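STING-associated CdnE c-di-GMP synthase (Flavobacteriaceae, PDB 6WT8) probably synthesises the cyclic dinucleotide c-di-GMP from GTP as the signal that switches on a bacterial STING receptor in CBASS anti-phage defence. Local coordinates at residues 302-306 and 350-354. Numbering follows the deposited sequence.
Sequences VSILY and LDSII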
ATOM      1  N   VAL A 302       2.423  -7.263  19.573  1.00 15.09           N
ATOM      2  CA  VAL A 302       1.228  -6.517  19.965  1.00 14.99           C
ATOM      3  C   VAL A 302       1.620  -5.433  20.944  1.00 16.09           C
ATOM      4  O   VAL A 302       1.130  -4.308  20.860  1.00 15.94           O
ATOM      5  CB  VAL A 302       0.169  -7.450  20.564  1.00 19.21           C
ATOM      6  CG1 VAL A 302      -1.123  -6.665  20.915  1.00 21.02           C
ATOM      7  CG2 VAL A 302      -0.141  -8.563  19.573  1.00 21.51           C
ATOM      8  N   SER A 303       2.515  -5.767  21.889  1.00 16.68           N
ATOM      9  CA  SER A 303       3.041  -4.781  22.826  1.00 15.49           C
ATOM     10  C   SER A 303       3.844  -3.672  22.119  1.00 15.37           C
ATOM     11  O   SER A 303       3.725  -2.504  22.482  1.00 16.70           O
ATOM     12  CB  SER A 303       3.920  -5.498  23.820  1.00 17.84           C
ATOM     13  OG  SER A 303       4.504  -4.586  24.748  1.00 27.56           O
ATOM     14  N   ILE A 304       4.660  -4.020  21.120  1.00 14.79           N
ATOM     15  CA  ILE A 304       5.399  -2.987  20.364  1.00 17.13           C
ATOM     16  C   ILE A 304       4.437  -1.983  19.748  1.00 19.81           C
ATOM     17  O   ILE A 304       4.632  -0.764  19.806  1.00 16.71           O
ATOM     18  CB  ILE A 304       6.253  -3.648  19.270  1.00 19.08           C
ATOM     19  CG1 ILE A 304       7.411  -4.373  19.878  1.00 19.20           C
ATOM     20  CG2 ILE A 304       6.751  -2.613  18.189  1.00 21.54           C
ATOM     21  CD1 ILE A 304       8.431  -3.522  20.589  1.00 22.64           C
ATOM     22  N   LEU A 305       3.390  -2.494  19.113  1.00 15.38           N
ATOM     23  CA  LEU A 305       2.390  -1.624  18.495  1.00 13.65           C
ATOM     24  C   LEU A 305       1.673  -0.765  19.533  1.00 15.03           C
ATOM     25  O   LEU A 305       1.454   0.441  19.305  1.00 16.06           O
ATOM     26  CB  LEU A 305       1.409  -2.463  17.707  1.00 15.24           C
ATOM     27  CG  LEU A 305       1.993  -3.044  16.413  1.00 17.39           C
ATOM     28  CD1 LEU A 305       0.975  -4.056  15.836  1.00 18.87           C
ATOM     29  CD2 LEU A 305       2.191  -1.906  15.381  1.00 19.43           C
ATOM     30  N   TYR A 306       1.292  -1.356  20.673  1.00 14.89           N
ATOM     31  CA  TYR A 306       0.659  -0.569  21.724  1.00 15.42           C
ATOM     32  C   TYR A 306       1.574   0.541  22.194  1.00 17.73           C
ATOM     33  O   TYR A 306       1.127   1.685  22.358  1.00 18.50           O
ATOM     34  CB  TYR A 306       0.253  -1.460  22.890  1.00 16.66           C
ATOM     35  CG  TYR A 306      -0.319  -0.690  24.040  1.00 16.36           C
ATOM     36  CD1 TYR A 306      -1.593  -0.206  24.009  1.00 17.00           C
ATOM     37  CD2 TYR A 306       0.401  -0.519  25.214  1.00 23.04           C
ATOM     38  CE1 TYR A 306      -2.144   0.509  25.037  1.00 18.14           C
ATOM     39  CE2 TYR A 306      -0.147   0.218  26.265  1.00 28.05           C
ATOM     40  CZ  TYR A 306      -1.430   0.716  26.161  1.00 22.54           C
ATOM     41  OH  TYR A 306      -2.002   1.409  27.193  1.00 25.19           O
ATOM     42  N   LEU A 350      -5.753  -2.747  21.455  1.00 15.09           N
ATOM     43  CA  LEU A 350      -4.501  -3.467  21.753  1.00 13.75           C
ATOM     44  C   LEU A 350      -4.329  -3.679  23.254  1.00 14.68           C
ATOM     45  O   LEU A 350      -3.829  -4.733  23.674  1.00 17.76           O
ATOM     46  CB  LEU A 350      -3.284  -2.701  21.204  1.00 13.85           C
ATOM     47  CG  LEU A 350      -3.298  -2.521  19.705  1.00 17.83           C
ATOM     48  CD1 LEU A 350      -2.210  -1.539  19.310  1.00 21.80           C
ATOM     49  CD2 LEU A 350      -2.996  -3.853  19.071  1.00 22.71           C
ATOM     50  N   ASP A 351      -4.725  -2.688  24.083  1.00 14.86           N
ATOM     51  CA  ASP A 351      -4.623  -2.880  25.528  1.00 17.49           C
ATOM     52  C   ASP A 351      -5.466  -4.074  25.963  1.00 18.18           C
ATOM     53  O   ASP A 351      -5.030  -4.898  26.785  1.00 19.49           O
ATOM     54  CB  ASP A 351      -5.120  -1.606  26.198  1.00 19.46           C
ATOM     55  CG  ASP A 351      -4.876  -1.558  27.697  1.00 35.90           C
ATOM     56  OD1 ASP A 351      -3.875  -2.114  28.179  1.00 38.38           O
ATOM     57  OD2 ASP A 351      -5.677  -0.889  28.379  1.00 41.36           O
ATOM     58  N   SER A 352      -6.696  -4.165  25.451  1.00 15.16           N
ATOM     59  CA  SER A 352      -7.548  -5.309  25.794  1.00 17.70           C
ATOM     60  C   SER A 352      -6.933  -6.627  25.364  1.00 17.02           C
ATOM     61  O   SER A 352      -7.027  -7.627  26.075  1.00 19.31           O
ATOM     62  CB  SER A 352      -8.890  -5.175  25.106  1.00 20.88           C
ATOM     63  OG  SER A 352      -9.604  -4.112  25.708  1.00 24.43           O
ATOM     64  N   ILE A 353      -6.402  -6.678  24.148  1.00 15.24           N
ATOM     65  CA  ILE A 353      -5.779  -7.911  23.646  1.00 14.07           C
ATOM     66  C   ILE A 353      -4.622  -8.324  24.545  1.00 19.09           C
ATOM     67  O   ILE A 353      -4.458  -9.504  24.863  1.00 17.59           O
ATOM     68  CB  ILE A 353      -5.314  -7.715  22.196  1.00 16.66           C
ATOM     69  CG1 ILE A 353      -6.551  -7.559  21.309  1.00 16.49           C
ATOM     70  CG2 ILE A 353      -4.427  -8.870  21.730  1.00 16.95           C
ATOM     71  CD1 ILE A 353      -6.274  -7.142  19.817  1.00 20.47           C
ATOM     72  N   ILE A 354      -3.781  -7.364  24.930  1.00 17.60           N
ATOM     73  CA  ILE A 354      -2.622  -7.680  25.762  1.00 16.50           C
ATOM     74  C   ILE A 354      -3.093  -8.179  27.111  1.00 18.45           C
ATOM     75  O   ILE A 354      -2.564  -9.157  27.655  1.00 19.44           O
ATOM     76  CB  ILE A 354      -1.733  -6.439  25.894  1.00 16.58           C
ATOM     77  CG1 ILE A 354      -0.970  -6.165  24.581  1.00 18.12           C
ATOM     78  CG2 ILE A 354      -0.710  -6.645  27.044  1.00 17.67           C
ATOM     79  CD1 ILE A 354      -0.422  -4.735  24.454  1.00 18.12           C
TER
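V302 turns its beta-branched side chain toward helix 336-360 and sets a single methyl, CG1, among three of its residues: L350 CD2 at 3.8 Å, I354 CG1 at 3.7 Å and I353 CG2 at 4.1 Å from V302 CG1. A compact valine suits this place, since it fills the hollow among three branched neighbours without forcing the helices apart.

One turn on, Y306 continues the contact. Its CB lies 4.1 Å from L350 CB and 3.7 Å from I354 CD1, and its ring lies beside helix 336-360, with Y306 CE1 3.8 Å from D351 CB. This partly exposed tyrosine buries its ring against aliphatic atoms, while exposed D351 offers its CB methylene and can leave its carboxylate toward solvent. I354 is long enough to carry CD1 to the backbone of helix 300-314, 3.8 Å from S303 CA. L350 reaches the same backbone, its CD1 lying 3.8 Å from Y306 N and 4.1 Å from L305 CB. S303 points away, and its OG accepts a hydrogen bond from Q307 NE2.

The local axes run roughly antiparallel, at 149°, with a closest approach of 9.7 Å, an ordinary spacing for branched aliphatic side chains. F259 of helix 253-266 touches V302, L305 and L350, and I51 of helix 46-56, from the N-terminal region, touches V302 and I353; the pair lies in the helical C-terminal part of this CD-NTase, away from the sheet of the nucleotidyltransferase core. No hydrogen bond or salt bridge crosses between these segments: cohesion rests on van der Waals fit and burial of apolar surface.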